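Local coordinates for protein pre-crRNA processing endonuclease (Streptococcus pyogenes serotype M1, PDB 3VZH) that probably cleaves precursor CRISPR RNA as a Cas5d-type endoribonuclease of the microbial CRISPR immune system, at residues Pro53-Ile58 with Ala119-Ile124; Phe103-Asp108 with Ser114-Ala119; Glu126-Ile129 with Gly133-Asp136. One frame throughout, in Å; residues are numbered along the deposited sequence.

Contact 1: residues Pro53-Ile58 with Ala119-Ile124; sequences PTFTNI and AKHEAI
His-121 carries the helix side of this contact, meeting Phe-55 and Thr-54 where strand 55-64 begins. Just before it along the helix, Lys-120 stays clear of segment 53-58 but flanks the imidazole: its CD stands 4.2 Å above the ring plane, toward the rim, on the face opposite the one Phe-55 approaches. Its extended chain carries NZ on to a salt bridge with Asp-115.

At His-121 the two rings form an edge-to-face (T-shaped) pair, with centroids 5.2 Å apart and planes inclined at 62°. Phe-55 presents its CD1-CE1 edge. CE1 comes within 3.6 Å of His-121 ND1, while CD1 is 3.9 Å from His-121 CG, displaced from the middle of the imidazole. The phenyl reaches this spot because its CG sits between the backbone N and the carbonyl carbon (chi1 63°), swinging the ring toward the helix. Further out, Thr-54 CG2 lies 4.1 Å from His-121 NE2, the two side chains crossing nearly at right angles. Both ring nitrogens are hydrogen-bonded, ND1 with Tyr-50 OH and NE2 with Asp-115 O, which fixes the rotation of the imidazole. Thr-54 OG1 turns to the carboxylate of Asp-115.

The next residues of the segment face other partners: Glu-122 OE1 bonds to Arg-7 N, and Ile-124 packs on Tyr-50 and Arg-134.

Helix 118-130 here lies against the sheet of a ferredoxin-like (RRM) fold, as in other RAMP-type Cas proteins, with helix 39-49 as its companion. Strand 95-105 runs antiparallel beside 55-64 and places Phe-103 against both Phe-55 and His-121, while Met-125, further along helix 118-130, touches Phe-55 too.

Contact 2: residues Phe103-Asp108 with Ser114-Ala119; sequences FVWNED and SDRLPA
Arg-116 lies along one face of the Trp-105 indole, the two side chains running in opposite directions. Its CB sits 3.7 Å from the centroid of the six-membered ring and only 17° off the normal, a CH-pi contact. CG moves on toward the ring fusion, 3.7 Å from Trp-105 CD2, and CD is 3.5 Å from Trp-105 CG. An extended chain from CG to NE keeps the arginine flat on the indole, so the guanidinium plane is just 14° from that of the ring. CZ arrives over Trp-105 CB at 3.5 Å. At the tip, NH1 forms a salt bridge to Glu-107 OE1 (3.1 Å), met from above the carboxylate plane, while NH2 makes a weak bond to Glu-107 OE2 (3.3 Å). The carboxylate stands steeply, 76° from the guanidinium, and OE2 also pairs with Lys-110.

At the edge of the indole, Pro-118 CD approaches Trp-105 CZ2 at 3.7 Å. Arg-116 centres an inverse gamma turn, and Leu-117 follows as N-cap of helix 118-130. The contact thus straps the connection between strand 95-105 and that helix onto the strand's end, where Tyr-4 stacks on Trp-105 and strand 55-64 runs alongside.

Contact 3: residues Glu126-Ile129 with Gly133-Asp136; sequences ERSI and GRRD
The aliphatic part of Arg-134 passes alongside the Ser-128 hydroxyl. OG is 3.1 Å from Arg-134 CD, a tight approach, and 3.6 Å from Arg-134 CG. The arginine chain then bends at chi3 (87°), so that its guanidinium stands obliquely to the serine, with NH2 3.9 Å from Ser-128 OG. The hydroxyl's hydrogen bond is with Ile-124 O, one turn back: OG lies beside its own backbone N, anti to the carbonyl carbon, a rotamer that tucks it against the helix.

The main-chain link is Gly-133 N to Ser-128 O, 2.7 Å long with an N-H...O angle of 149°. Spanning five residues, it ties the loop that follows helix 118-130, the second helix of the ferredoxin-like fold, back onto that helix's last turn. Gly-133 has a positive phi (94°), a conformation that suits glycine.

Ile-129 points away from the loop and packs on Phe-9 and Val-11 of strand 9-15. On the loop side, the backbones of Arg-134 and Arg-135 bond to Ile-49 and Ala-48 at the end of helix 39-49. Arg-127 NH2 and Arg-134 NH2 remain 5.6 Å apart, like charges that would be expected to repel mildly.

How the contacts relate
Helix 118-130 or its approach serves all three contacts. Contact 1 is buried and mainly aromatic, joining the first turns of the helix to strand 55-64; contact 2 lies at the surface, where a charged side chain spreads over an indole at the end of the adjacent strand 95-105. Their centres are 6 Å apart, and Asp-115 couples them, its carboxylate reaching Thr-54 and Lys-120. Contact 3, partly buried, belongs to the helix's other end and relies on a backbone bond rather than ring packing. It touches contact 1 through Ile-124 CG2 and Arg-134 NH2, 3.4 Å apart, but stays about 7 Å from contact 2 at the nearest atoms.

Contact 1: residues Pro53-Ile58 with Ala119-Ile124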
loop_
_atom_site.group_PDB
_atom_site.type_symbol
_atom_site.label_atom_id
_atom_site.label_comp_id
_atom_site.label_asym_id
_atom_site.label_seq_id
_atom_site.Cartn_x
_atom_site.Cartn_y
_atom_site.Cartn_z
ATOM N N PRO A 53 -3.502 -16.402 -5.651
ATOM C CA PRO A 53 -4.723 -16.073 -6.358
ATOM C C PRO A 53 -5.948 -16.446 -5.496
ATOM O O PRO A 53 -7.059 -15.968 -5.733
ATOM C CB PRO A 53 -4.641 -16.974 -7.598
ATOM C CG PRO A 53 -3.718 -18.100 -7.203
ATOM C CD PRO A 53 -2.715 -17.445 -6.316
ATOM N N THR A 54 -5.721 -17.182 -4.421
ATOM C CA THR A 54 -6.850 -17.625 -3.557
ATOM C C THR A 54 -7.465 -16.458 -2.790
ATOM O O THR A 54 -8.668 -16.472 -2.511
ATOM C CB THR A 54 -6.336 -18.611 -2.489
ATOM O OG1 THR A 54 -5.652 -19.687 -3.166
ATOM C CG2 THR A 54 -7.510 -19.294 -1.787
ATOM N N PHE A 55 -6.620 -15.477 -2.430
ATOM C CA PHE A 55 -7.131 -14.324 -1.707
ATOM C C PHE A 55 -6.656 -12.992 -2.333
ATOM O O PHE A 55 -5.812 -12.966 -3.295
ATOM C CB PHE A 55 -6.718 -14.442 -0.197
ATOM C CG PHE A 55 -5.192 -14.411 0.043
ATOM C CD1 PHE A 55 -4.459 -15.641 0.187
ATOM C CD2 PHE A 55 -4.484 -13.182 0.155
ATOM C CE1 PHE A 55 -3.065 -15.623 0.418
ATOM C CE2 PHE A 55 -3.097 -13.154 0.367
ATOM C CZ PHE A 55 -2.392 -14.384 0.497
ATOM N N THR A 56 -7.296 -11.931 -1.864
ATOM C CA THR A 56 -6.996 -10.589 -2.297
ATOM C C THR A 56 -6.582 -9.789 -1.053
ATOM O O THR A 56 -7.357 -9.606 -0.103
ATOM C CB THR A 56 -8.271 -9.927 -2.816
ATOM O OG1 THR A 56 -8.733 -10.720 -3.912
ATOM C CG2 THR A 56 -7.965 -8.411 -3.258
ATOM N N ASN A 57 -5.387 -9.182 -1.128
ATOM C CA ASN A 57 -4.977 -8.284 -0.026
ATOM C C ASN A 57 -5.700 -6.917 -0.169
ATOM O O ASN A 57 -5.776 -6.367 -1.294
ATOM C CB ASN A 57 -3.465 -8.052 -0.163
ATOM C CG ASN A 57 -2.677 -9.282 0.250
ATOM O OD1 ASN A 57 -2.970 -9.908 1.292
ATOM N ND2 ASN A 57 -1.652 -9.601 -0.507
ATOM N N ILE A 58 -6.136 -6.419 0.976
ATOM C CA ILE A 58 -6.917 -5.177 1.086
ATOM C C ILE A 58 -6.170 -4.247 1.993
ATOM O O ILE A 58 -6.152 -4.457 3.250
ATOM C CB ILE A 58 -8.306 -5.424 1.708
ATOM C CG1 ILE A 58 -9.166 -6.477 0.919
ATOM C CG2 ILE A 58 -9.093 -4.105 1.780
ATOM C CD1 ILE A 58 -9.241 -6.234 -0.583
ATOM N N ALA A 119 -6.292 -20.577 8.471
ATOM C CA ALA A 119 -5.121 -20.750 9.356
ATOM C C ALA A 119 -3.856 -20.872 8.532
ATOM O O ALA A 119 -2.806 -20.348 8.933
ATOM C CB ALA A 119 -5.286 -21.964 10.282
ATOM N N LYS A 120 -3.958 -21.567 7.399
ATOM C CA LYS A 120 -2.811 -21.738 6.504
ATOM C C LYS A 120 -2.318 -20.357 6.022
ATOM O O LYS A 120 -1.139 -20.015 6.096
ATOM C CB LYS A 120 -3.182 -22.554 5.261
ATOM C CG LYS A 120 -2.009 -22.748 4.247
ATOM C CD LYS A 120 -2.538 -23.302 2.898
ATOM C CE LYS A 120 -1.517 -23.311 1.762
ATOM N NZ LYS A 120 -2.099 -23.957 0.555
ATOM N N HIS A 121 -3.236 -19.586 5.450
ATOM C CA HIS A 121 -2.804 -18.310 4.828
ATOM C C HIS A 121 -2.436 -17.254 5.816
ATOM O O HIS A 121 -1.509 -16.452 5.524
ATOM C CB HIS A 121 -3.825 -17.809 3.845
ATOM C CG HIS A 121 -3.942 -18.683 2.641
ATOM N ND1 HIS A 121 -2.909 -18.917 1.810
ATOM C CD2 HIS A 121 -4.994 -19.462 2.183
ATOM C CE1 HIS A 121 -3.287 -19.678 0.783
ATOM N NE2 HIS A 121 -4.562 -20.077 1.025
ATOM N N GLU A 122 -3.111 -17.216 6.955
ATOM C CA GLU A 122 -2.672 -16.311 8.052
ATOM C C GLU A 122 -1.279 -16.640 8.587
ATOM O O GLU A 122 -0.468 -15.715 8.781
ATOM C CB GLU A 122 -3.676 -16.228 9.214
ATOM C CG GLU A 122 -5.002 -15.535 8.897
ATOM C CD GLU A 122 -5.731 -15.109 10.176
ATOM O OE1 GLU A 122 -6.682 -14.323 10.122
ATOM O OE2 GLU A 122 -5.339 -15.564 11.278
ATOM N N ALA A 123 -0.948 -17.930 8.715
ATOM C CA ALA A 123 0.389 -18.336 9.187
ATOM C C ALA A 123 1.509 -17.977 8.243
ATOM O O ALA A 123 2.554 -17.427 8.637
ATOM C CB ALA A 123 0.431 -19.841 9.576
ATOM N N ILE A 124 1.255 -18.246 6.963
ATOM C CA ILE A 124 2.201 -17.894 5.941
ATOM C C ILE A 124 2.388 -16.408 5.826
ATOM O O ILE A 124 3.529 -15.928 5.635
ATOM C CB ILE A 124 1.777 -18.524 4.612
ATOM C CG1 ILE A 124 1.796 -20.047 4.811
ATOM C CG2 ILE A 124 2.772 -18.172 3.488
ATOM C CD1 ILE A 124 1.491 -20.800 3.541
#

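Contact 2: residues Phe103-Asp108 with Ser114-Ala119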
loop_
_atom_site.group_PDB
_atom_site.type_symbol
_atom_site.label_atom_id
_atom_site.label_comp_id
_atom_site.label_asym_id
_atom_site.label_seq_id
_atom_site.Cartn_x
_atom_site.Cartn_y
_atom_site.Cartn_z
ATOM N N PHE A 103 -6.752 -9.689 4.422
ATOM C CA PHE A 103 -7.154 -10.277 3.150
ATOM C C PHE A 103 -8.539 -10.901 3.221
ATOM O O PHE A 103 -9.036 -11.205 4.304
ATOM C CB PHE A 103 -6.126 -11.275 2.612
ATOM C CG PHE A 103 -5.837 -12.462 3.503
ATOM C CD1 PHE A 103 -4.647 -12.464 4.278
ATOM C CD2 PHE A 103 -6.684 -13.568 3.530
ATOM C CE1 PHE A 103 -4.352 -13.552 5.088
ATOM C CE2 PHE A 103 -6.367 -14.672 4.310
ATOM C CZ PHE A 103 -5.203 -14.653 5.095
ATOM N N VAL A 104 -9.139 -11.062 2.054
ATOM C CA VAL A 104 -10.464 -11.711 1.894
ATOM C C VAL A 104 -10.348 -12.737 0.741
ATOM O O VAL A 104 -9.366 -12.694 -0.017
ATOM C CB VAL A 104 -11.554 -10.642 1.504
ATOM C CG1 VAL A 104 -11.652 -9.568 2.585
ATOM C CG2 VAL A 104 -11.260 -10.076 0.129
ATOM N N TRP A 105 -11.308 -13.667 0.598
ATOM C CA TRP A 105 -11.156 -14.645 -0.525
ATOM C C TRP A 105 -11.405 -13.914 -1.786
ATOM O O TRP A 105 -12.246 -12.943 -1.862
ATOM C CB TRP A 105 -12.124 -15.880 -0.336
ATOM C CG TRP A 105 -11.878 -16.619 0.988
ATOM C CD1 TRP A 105 -12.837 -17.000 1.960
ATOM C CD2 TRP A 105 -10.584 -17.057 1.543
ATOM N NE1 TRP A 105 -12.227 -17.621 3.019
ATOM C CE2 TRP A 105 -10.884 -17.702 2.838
ATOM C CE3 TRP A 105 -9.248 -16.992 1.107
ATOM C CZ2 TRP A 105 -9.870 -18.236 3.647
ATOM C CZ3 TRP A 105 -8.264 -17.594 1.868
ATOM C CH2 TRP A 105 -8.555 -18.110 3.179
ATOM N N ASN A 106 -10.699 -14.368 -2.836
ATOM C CA ASN A 106 -10.809 -13.773 -4.148
ATOM C C ASN A 106 -12.020 -14.408 -4.881
ATOM O O ASN A 106 -11.933 -15.541 -5.337
ATOM C CB ASN A 106 -9.491 -13.998 -4.931
ATOM C CG ASN A 106 -9.531 -13.456 -6.352
ATOM O OD1 ASN A 106 -10.497 -12.800 -6.747
ATOM N ND2 ASN A 106 -8.486 -13.700 -7.121
ATOM N N GLU A 107 -13.129 -13.646 -5.027
ATOM C CA GLU A 107 -14.350 -14.190 -5.636
ATOM C C GLU A 107 -14.239 -14.248 -7.147
ATOM O O GLU A 107 -15.137 -14.776 -7.861
ATOM C CB GLU A 107 -15.634 -13.427 -5.203
ATOM C CG GLU A 107 -15.972 -13.667 -3.747
ATOM C CD GLU A 107 -16.191 -15.147 -3.390
ATOM O OE1 GLU A 107 -16.269 -15.426 -2.210
ATOM O OE2 GLU A 107 -16.297 -16.058 -4.229
ATOM N N ASP A 108 -13.133 -13.740 -7.668
ATOM C CA ASP A 108 -12.835 -13.978 -9.093
ATOM C C ASP A 108 -12.171 -15.331 -9.301
ATOM O O ASP A 108 -11.909 -15.731 -10.443
ATOM C CB ASP A 108 -11.919 -12.900 -9.641
ATOM C CG ASP A 108 -12.573 -11.549 -9.693
ATOM O OD1 ASP A 108 -13.801 -11.521 -9.787
ATOM O OD2 ASP A 108 -11.852 -10.524 -9.641
ATOM N N SER A 114 -10.976 -24.952 -2.485
ATOM C CA SER A 114 -10.332 -25.924 -1.536
ATOM C C SER A 114 -9.106 -25.381 -0.814
ATOM O O SER A 114 -8.706 -25.884 0.260
ATOM C CB SER A 114 -10.013 -27.256 -2.259
ATOM O OG SER A 114 -8.960 -27.049 -3.188
ATOM N N ASP A 115 -8.578 -24.266 -1.362
ATOM C CA ASP A 115 -7.412 -23.577 -0.781
ATOM C C ASP A 115 -7.828 -22.434 0.158
ATOM O O ASP A 115 -6.949 -21.698 0.651
ATOM C CB ASP A 115 -6.504 -22.988 -1.855
ATOM C CG ASP A 115 -5.097 -22.663 -1.324
ATOM O OD1 ASP A 115 -4.520 -23.476 -0.552
ATOM O OD2 ASP A 115 -4.587 -21.556 -1.621
ATOM N N ARG A 116 -9.152 -22.261 0.335
ATOM C CA ARG A 116 -9.618 -21.162 1.253
ATOM C C ARG A 116 -9.455 -21.569 2.708
ATOM O O ARG A 116 -10.457 -21.874 3.421
ATOM C CB ARG A 116 -11.070 -20.714 0.963
ATOM C CG ARG A 116 -11.210 -20.089 -0.401
ATOM C CD ARG A 116 -12.603 -19.615 -0.708
ATOM N NE ARG A 116 -12.618 -18.984 -2.019
ATOM C CZ ARG A 116 -13.616 -18.246 -2.502
ATOM N NH1 ARG A 116 -14.761 -18.164 -1.823
ATOM N NH2 ARG A 116 -13.507 -17.666 -3.689
ATOM N N LEU A 117 -8.209 -21.585 3.165
ATOM C CA LEU A 117 -7.837 -22.131 4.474
ATOM C C LEU A 117 -7.269 -21.015 5.304
ATOM O O LEU A 117 -6.095 -20.652 5.133
ATOM C CB LEU A 117 -6.795 -23.243 4.253
ATOM C CG LEU A 117 -7.286 -24.362 3.292
ATOM C CD1 LEU A 117 -6.163 -25.167 2.596
ATOM C CD2 LEU A 117 -8.254 -25.291 4.024
ATOM N N PRO A 118 -8.073 -20.439 6.184
ATOM C CA PRO A 118 -7.650 -19.238 6.858
ATOM C C PRO A 118 -6.402 -19.448 7.741
ATOM O O PRO A 118 -5.509 -18.599 7.693
ATOM C CB PRO A 118 -8.875 -18.837 7.734
ATOM C CG PRO A 118 -9.890 -19.878 7.537
ATOM C CD PRO A 118 -9.508 -20.752 6.400
ATOM N N ALA A 119 -6.292 -20.577 8.471
ATOM C CA ALA A 119 -5.121 -20.750 9.356
ATOM C C ALA A 119 -3.856 -20.872 8.532
ATOM O O ALA A 119 -2.806 -20.348 8.933
ATOM C CB ALA A 119 -5.286 -21.964 10.282
#

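Contact 3: residues Glu126-Ile129 with Gly133-Asp136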
loop_
_atom_site.group_PDB
_atom_site.type_symbol
_atom_site.label_atom_id
_atom_site.label_comp_id
_atom_site.label_asym_id
_atom_site.label_seq_id
_atom_site.Cartn_x
_atom_site.Cartn_y
_atom_site.Cartn_z
ATOM N N GLU A 126 1.996 -14.165 8.278
ATOM C CA GLU A 126 2.873 -13.766 9.372
ATOM C C GLU A 126 4.367 -14.099 9.170
ATOM O O GLU A 126 5.247 -13.236 9.434
ATOM C CB GLU A 126 2.422 -14.383 10.680
ATOM C CG GLU A 126 0.975 -14.274 10.922
ATOM C CD GLU A 126 0.592 -15.008 12.214
ATOM O OE1 GLU A 126 -0.352 -14.536 12.874
ATOM O OE2 GLU A 126 1.221 -16.048 12.558
ATOM N N ARG A 127 4.682 -15.316 8.751
ATOM C CA ARG A 127 6.068 -15.741 8.429
ATOM C C ARG A 127 6.687 -14.936 7.303
ATOM O O ARG A 127 7.856 -14.558 7.404
ATOM C CB ARG A 127 6.121 -17.257 8.068
ATOM C CG ARG A 127 5.702 -18.089 9.281
ATOM C CD ARG A 127 6.099 -19.556 9.173
ATOM N NE ARG A 127 4.941 -20.416 8.941
ATOM C CZ ARG A 127 4.622 -20.974 7.766
ATOM N NH1 ARG A 127 3.541 -21.755 7.679
ATOM N NH2 ARG A 127 5.378 -20.769 6.683
ATOM N N SER A 128 5.881 -14.631 6.282
ATOM C CA SER A 128 6.359 -13.816 5.129
ATOM C C SER A 128 6.714 -12.407 5.556
ATOM O O SER A 128 7.789 -11.893 5.187
ATOM C CB SER A 128 5.308 -13.818 4.023
ATOM O OG SER A 128 5.071 -15.160 3.629
ATOM N N ILE A 129 5.887 -11.803 6.423
ATOM C CA ILE A 129 6.179 -10.493 6.941
ATOM C C ILE A 129 7.495 -10.508 7.734
ATOM O O ILE A 129 8.390 -9.637 7.518
ATOM C CB ILE A 129 5.032 -9.961 7.840
ATOM C CG1 ILE A 129 3.819 -9.511 6.962
ATOM C CG2 ILE A 129 5.577 -8.847 8.731
ATOM C CD1 ILE A 129 2.474 -9.387 7.635
ATOM N N GLY A 133 9.254 -10.404 3.437
ATOM C CA GLY A 133 8.525 -10.627 2.169
ATOM C C GLY A 133 9.113 -11.743 1.325
ATOM O O GLY A 133 10.329 -12.005 1.292
ATOM N N ARG A 134 8.201 -12.488 0.695
ATOM C CA ARG A 134 8.611 -13.570 -0.202
ATOM C C ARG A 134 9.216 -13.045 -1.483
ATOM O O ARG A 134 10.007 -13.762 -2.081
ATOM C CB ARG A 134 7.460 -14.495 -0.503
ATOM C CG ARG A 134 7.147 -15.317 0.710
ATOM C CD ARG A 134 5.698 -15.698 0.645
ATOM N NE ARG A 134 5.408 -16.910 -0.109
ATOM C CZ ARG A 134 5.338 -18.145 0.398
ATOM N NH1 ARG A 134 4.990 -19.112 -0.391
ATOM N NH2 ARG A 134 5.677 -18.422 1.654
ATOM N N ARG A 135 8.829 -11.867 -1.964
ATOM C CA ARG A 135 9.478 -11.283 -3.134
ATOM C C ARG A 135 10.109 -9.959 -2.779
ATOM O O ARG A 135 9.906 -9.454 -1.658
ATOM C CB ARG A 135 8.423 -11.057 -4.211
ATOM C CG ARG A 135 7.732 -12.364 -4.612
ATOM C CD ARG A 135 7.495 -12.196 -6.105
ATOM N NE ARG A 135 7.290 -13.471 -6.792
ATOM C CZ ARG A 135 6.160 -14.173 -6.768
ATOM N NH1 ARG A 135 5.106 -13.839 -6.003
ATOM N NH2 ARG A 135 6.132 -15.287 -7.456
ATOM N N ASP A 136 10.870 -9.404 -3.724
ATOM C CA ASP A 136 11.472 -8.070 -3.614
ATOM C C ASP A 136 10.400 -6.986 -3.461
ATOM O O ASP A 136 9.368 -6.935 -4.163
ATOM C CB ASP A 136 12.241 -7.759 -4.908
ATOM C CG ASP A 136 13.534 -8.503 -4.999
ATOM O OD1 ASP A 136 14.015 -8.609 -6.140
ATOM O OD2 ASP A 136 14.074 -8.905 -3.927
#